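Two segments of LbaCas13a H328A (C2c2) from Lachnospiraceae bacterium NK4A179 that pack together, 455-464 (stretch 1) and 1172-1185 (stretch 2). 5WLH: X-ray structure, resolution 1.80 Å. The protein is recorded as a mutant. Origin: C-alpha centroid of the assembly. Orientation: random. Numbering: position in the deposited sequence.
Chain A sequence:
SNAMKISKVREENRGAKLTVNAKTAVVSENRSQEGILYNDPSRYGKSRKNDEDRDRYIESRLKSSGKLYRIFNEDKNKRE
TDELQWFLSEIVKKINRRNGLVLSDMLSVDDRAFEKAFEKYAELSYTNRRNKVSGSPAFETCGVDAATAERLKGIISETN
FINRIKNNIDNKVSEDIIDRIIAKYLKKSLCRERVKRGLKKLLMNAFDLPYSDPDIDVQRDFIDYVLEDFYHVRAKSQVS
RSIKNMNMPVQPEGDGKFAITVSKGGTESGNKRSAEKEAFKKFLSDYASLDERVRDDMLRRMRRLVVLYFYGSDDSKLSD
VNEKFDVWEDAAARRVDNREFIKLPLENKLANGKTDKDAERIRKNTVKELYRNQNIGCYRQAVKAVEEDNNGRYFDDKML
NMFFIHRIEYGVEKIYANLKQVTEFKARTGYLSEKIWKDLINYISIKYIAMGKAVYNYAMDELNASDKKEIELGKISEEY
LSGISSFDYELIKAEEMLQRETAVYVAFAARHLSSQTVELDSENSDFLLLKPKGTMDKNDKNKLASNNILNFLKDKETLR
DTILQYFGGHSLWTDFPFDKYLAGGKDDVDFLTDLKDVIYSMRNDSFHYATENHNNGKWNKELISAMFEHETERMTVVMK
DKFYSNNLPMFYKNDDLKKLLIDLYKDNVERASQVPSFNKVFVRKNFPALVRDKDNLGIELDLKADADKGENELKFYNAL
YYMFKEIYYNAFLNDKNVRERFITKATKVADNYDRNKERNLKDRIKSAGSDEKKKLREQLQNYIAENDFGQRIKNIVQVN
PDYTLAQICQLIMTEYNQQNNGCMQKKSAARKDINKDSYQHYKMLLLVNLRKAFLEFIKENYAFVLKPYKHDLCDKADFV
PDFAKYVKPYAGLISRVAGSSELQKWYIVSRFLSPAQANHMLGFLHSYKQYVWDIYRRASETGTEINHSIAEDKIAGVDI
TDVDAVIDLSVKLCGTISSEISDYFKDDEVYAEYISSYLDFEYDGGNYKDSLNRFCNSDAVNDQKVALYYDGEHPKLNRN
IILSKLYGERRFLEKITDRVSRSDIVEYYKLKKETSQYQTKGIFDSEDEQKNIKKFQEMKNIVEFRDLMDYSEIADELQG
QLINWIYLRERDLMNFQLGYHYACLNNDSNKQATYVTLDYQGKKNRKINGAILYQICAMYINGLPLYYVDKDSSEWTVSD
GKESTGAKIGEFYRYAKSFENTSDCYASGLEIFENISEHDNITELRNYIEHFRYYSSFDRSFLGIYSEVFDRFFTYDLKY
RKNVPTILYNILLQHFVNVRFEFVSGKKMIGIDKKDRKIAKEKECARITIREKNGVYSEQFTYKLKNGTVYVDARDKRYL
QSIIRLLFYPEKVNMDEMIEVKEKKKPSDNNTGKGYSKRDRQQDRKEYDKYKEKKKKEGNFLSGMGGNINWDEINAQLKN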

# COMPACT_ATOMS: atom_id res chain seq x y z
N VAL A 455 12.52 18.82 6.53
CA VAL A 455 13.36 19.17 7.68
C VAL A 455 13.89 17.91 8.34
O VAL A 455 15.08 17.80 8.65
CB VAL A 455 12.56 20.03 8.68
CG1 VAL A 455 13.33 20.16 10.01
CG2 VAL A 455 12.27 21.38 8.09
N TYR A 456 13.01 16.93 8.57
CA TYR A 456 13.43 15.70 9.24
C TYR A 456 14.53 14.98 8.46
O TYR A 456 15.49 14.46 9.05
CB TYR A 456 12.25 14.75 9.41
CG TYR A 456 12.65 13.45 10.06
CD1 TYR A 456 12.97 13.41 11.42
CD2 TYR A 456 12.71 12.26 9.35
CE1 TYR A 456 13.33 12.23 12.03
CE2 TYR A 456 13.06 11.07 9.96
CZ TYR A 456 13.39 11.07 11.31
OH TYR A 456 13.74 9.91 11.95
N ASN A 457 14.38 14.90 7.15
CA ASN A 457 15.30 14.09 6.38
C ASN A 457 16.59 14.82 6.08
O ASN A 457 17.65 14.18 6.00
CB ASN A 457 14.62 13.62 5.10
CG ASN A 457 13.67 12.48 5.37
OD1 ASN A 457 14.10 11.35 5.56
ND2 ASN A 457 12.39 12.78 5.47
N TYR A 458 16.55 16.13 5.93
CA TYR A 458 17.68 16.87 5.42
C TYR A 458 18.21 17.98 6.31
O TYR A 458 19.24 18.57 5.97
CB TYR A 458 17.35 17.45 4.04
CG TYR A 458 16.89 16.40 3.05
CD1 TYR A 458 17.59 15.21 2.90
CD2 TYR A 458 15.76 16.61 2.27
CE1 TYR A 458 17.19 14.25 2.00
CE2 TYR A 458 15.34 15.64 1.36
CZ TYR A 458 16.05 14.47 1.24
OH TYR A 458 15.66 13.51 0.35
N ALA A 459 17.55 18.30 7.42
CA ALA A 459 18.02 19.40 8.26
C ALA A 459 18.13 19.00 9.73
O ALA A 459 18.06 19.86 10.61
CB ALA A 459 17.12 20.63 8.11
N MET A 460 18.35 17.71 10.01
CA MET A 460 18.46 17.22 11.38
C MET A 460 19.67 16.30 11.51
O MET A 460 19.65 15.35 12.28
CB MET A 460 17.19 16.50 11.81
CG MET A 460 15.94 17.38 11.75
SD MET A 460 15.92 18.71 12.97
CE MET A 460 15.69 17.81 14.50
N ASP A 461 20.71 16.56 10.72
CA ASP A 461 21.93 15.76 10.74
C ASP A 461 22.44 15.47 12.15
O ASP A 461 22.88 14.35 12.46
CB ASP A 461 23.00 16.51 9.94
CG ASP A 461 23.82 15.63 9.06
OD1 ASP A 461 24.38 14.62 9.56
OD2 ASP A 461 23.93 15.97 7.86
N GLU A 462 22.43 16.47 13.02
CA GLU A 462 23.10 16.31 14.31
C GLU A 462 22.27 15.52 15.32
O GLU A 462 22.67 15.40 16.48
CB GLU A 462 23.50 17.68 14.85
CG GLU A 462 24.14 18.53 13.75
CD GLU A 462 25.25 19.46 14.23
OE1 GLU A 462 26.23 19.66 13.48
OE2 GLU A 462 25.14 20.01 15.34
N LEU A 463 21.12 14.97 14.91
CA LEU A 463 20.51 13.90 15.69
C LEU A 463 21.42 12.67 15.75
O LEU A 463 21.34 11.89 16.70
CB LEU A 463 19.16 13.50 15.11
CG LEU A 463 18.02 14.51 15.17
CD1 LEU A 463 16.74 13.92 14.56
CD2 LEU A 463 17.75 14.93 16.61
N ASN A 464 22.27 12.49 14.73
CA ASN A 464 23.16 11.33 14.69
C ASN A 464 24.10 11.36 15.88
O ASN A 464 24.64 12.41 16.23
CB ASN A 464 23.96 11.33 13.38
CG ASN A 464 23.16 10.80 12.20
OD1 ASN A 464 22.68 9.66 12.22
ND2 ASN A 464 22.99 11.64 11.18
N ILE A 1172 13.47 22.97 20.05
CA ILE A 1172 12.12 22.44 19.84
C ILE A 1172 12.16 21.32 18.81
O ILE A 1172 11.47 20.31 18.96
CB ILE A 1172 11.14 23.55 19.44
CG1 ILE A 1172 9.74 22.95 19.14
CG2 ILE A 1172 11.61 24.28 18.24
CD1 ILE A 1172 9.06 22.39 20.33
N LEU A 1173 12.99 21.47 17.78
CA LEU A 1173 13.04 20.45 16.73
C LEU A 1173 13.68 19.18 17.25
O LEU A 1173 13.20 18.07 16.99
CB LEU A 1173 13.81 20.97 15.52
CG LEU A 1173 13.30 22.26 14.90
CD1 LEU A 1173 14.23 22.67 13.75
CD2 LEU A 1173 11.85 22.09 14.43
N TYR A 1174 14.79 19.32 17.98
CA TYR A 1174 15.41 18.17 18.63
C TYR A 1174 14.39 17.44 19.50
O TYR A 1174 14.25 16.22 19.43
CB TYR A 1174 16.61 18.63 19.48
CG TYR A 1174 17.19 17.49 20.28
CD1 TYR A 1174 16.67 17.14 21.52
CD2 TYR A 1174 18.25 16.74 19.78
CE1 TYR A 1174 17.17 16.07 22.23
CE2 TYR A 1174 18.77 15.66 20.49
CZ TYR A 1174 18.24 15.34 21.72
OH TYR A 1174 18.73 14.26 22.40
N GLN A 1175 13.67 18.20 20.34
CA GLN A 1175 12.79 17.58 21.32
C GLN A 1175 11.60 16.91 20.65
O GLN A 1175 11.11 15.89 21.15
CB GLN A 1175 12.34 18.63 22.34
CG GLN A 1175 13.55 19.17 23.15
CD GLN A 1175 13.79 18.33 24.39
OE1 GLN A 1175 14.58 17.38 24.37
NE2 GLN A 1175 13.08 18.63 25.45
N ILE A 1176 11.13 17.46 19.53
CA ILE A 1176 10.07 16.79 18.79
C ILE A 1176 10.55 15.43 18.30
O ILE A 1176 9.88 14.41 18.49
CB ILE A 1176 9.58 17.66 17.61
CG1 ILE A 1176 8.78 18.85 18.14
CG2 ILE A 1176 8.69 16.80 16.67
CD1 ILE A 1176 8.49 19.92 17.11
N CYS A 1177 11.72 15.39 17.68
CA CYS A 1177 12.20 14.13 17.13
C CYS A 1177 12.53 13.14 18.23
O CYS A 1177 12.34 11.93 18.05
CB CYS A 1177 13.41 14.35 16.23
SG CYS A 1177 13.02 15.21 14.71
N ALA A 1178 12.99 13.64 19.38
CA ALA A 1178 13.29 12.71 20.47
C ALA A 1178 12.04 11.97 20.91
O ALA A 1178 12.15 10.85 21.42
CB ALA A 1178 13.93 13.45 21.64
N MET A 1179 10.85 12.57 20.77
CA MET A 1179 9.66 11.85 21.18
C MET A 1179 9.46 10.58 20.37
O MET A 1179 8.81 9.65 20.84
CB MET A 1179 8.42 12.73 21.02
CG MET A 1179 8.36 13.87 22.00
SD MET A 1179 6.71 14.63 21.95
CE MET A 1179 6.87 15.69 20.52
N TYR A 1180 9.98 10.54 19.14
CA TYR A 1180 9.66 9.47 18.22
C TYR A 1180 10.81 8.52 17.92
O TYR A 1180 10.62 7.57 17.15
CB TYR A 1180 9.16 10.07 16.90
CG TYR A 1180 7.94 10.93 17.11
CD1 TYR A 1180 6.69 10.35 17.26
CD2 TYR A 1180 8.04 12.31 17.17
CE1 TYR A 1180 5.56 11.13 17.45
CE2 TYR A 1180 6.91 13.11 17.37
CZ TYR A 1180 5.68 12.51 17.51
OH TYR A 1180 4.56 13.29 17.72
N ILE A 1181 11.99 8.77 18.46
CA ILE A 1181 13.18 7.98 18.13
C ILE A 1181 13.66 7.27 19.38
O ILE A 1181 14.07 7.92 20.36
CB ILE A 1181 14.28 8.84 17.51
CG1 ILE A 1181 13.83 9.39 16.16
CG2 ILE A 1181 15.57 8.01 17.31
CD1 ILE A 1181 14.72 10.54 15.67
N ASN A 1182 13.58 5.95 19.36
CA ASN A 1182 14.08 5.12 20.45
C ASN A 1182 15.58 5.32 20.55
O ASN A 1182 16.31 5.08 19.59
CB ASN A 1182 13.76 3.65 20.15
CG ASN A 1182 13.83 2.76 21.38
OD1 ASN A 1182 14.43 3.11 22.40
ND2 ASN A 1182 13.20 1.59 21.28
N GLY A 1183 16.04 5.77 21.72
CA GLY A 1183 17.45 6.00 21.94
C GLY A 1183 17.86 7.46 21.92
O GLY A 1183 19.02 7.76 22.20
N LEU A 1184 16.96 8.37 21.57
CA LEU A 1184 17.30 9.78 21.53
C LEU A 1184 16.87 10.41 22.85
O LEU A 1184 15.67 10.45 23.14
CB LEU A 1184 16.59 10.46 20.35
CG LEU A 1184 17.05 11.84 19.91
CD1 LEU A 1184 18.58 11.90 19.70
CD2 LEU A 1184 16.31 12.22 18.62
N PRO A 1185 17.81 10.90 23.66
CA PRO A 1185 17.44 11.50 24.96
C PRO A 1185 16.53 12.71 24.82
O PRO A 1185 16.64 13.49 23.87
CB PRO A 1185 18.79 11.91 25.54
CG PRO A 1185 19.77 10.95 24.93
CD PRO A 1185 19.26 10.73 23.53

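Leu-463 forms the centre of this contact, and more of its surface is covered by the other stretch than that of any other residue here. Its CA-to-CB bond points sideways, but the m, t rotamer brings the forked end of the chain against stretch 2. The closest approaches are shared between the two methyls: Leu-463 CD1 lies 3.8 Å from Cys-1177 CB and 4.1 Å from Ile-1181 CD1, while Leu-463 CD2 lies 3.7 Å from Tyr-1174 CD2 and 3.7 Å from Leu-1184 CD2. A branched apolar chain suits such a site, because it can fill a pocket lined by several side chains at once.

Beside it, Met-460 points toward the helix of stretch 2. Three successive m torsions curl its unbranched chain so that Met-460 CE reaches the turn at Leu-1173, 3.8 Å from Leu-1173 CB and 3.5 Å from Leu-1173 O. Met-460 CE also sits 3.7 Å from Cys-1177 SG. Leu-1173, Cys-1177 and Ile-1181 recur at intervals of four, and all three direct CB toward stretch 1. The small Cys-1177 lets Tyr-456, Met-460 and Leu-463 all approach it.

Tyr-456 meets this surface with its ring edge. Cys-1177 SG is 3.8 Å from Tyr-456 CD1 and lies 86° off the ring normal, a sulfur-aromatic contact near the ring plane; farther along the edge, Ile-1181 CD1 is 3.9 Å from Tyr-456 OH.

No hydrogen bond crosses between the stretches, so apolar packing, burying 371 Å² in total, joins them directly. Polar groups instead brace each side. Tyr-1174 OH donates to Pro-1185 O at 2.7 Å, tying the helix to the segment beyond the Ile-1181 to Leu-1184 type II turn, whose Gly-1183 has a positive phi. In stretch 1, Asn-464 turns away and Asn-464 ND2 makes a weak hydrogen bond to Asp-461 O at 3.0 Å, while exposed Asp-461 finds a partner elsewhere in the structure.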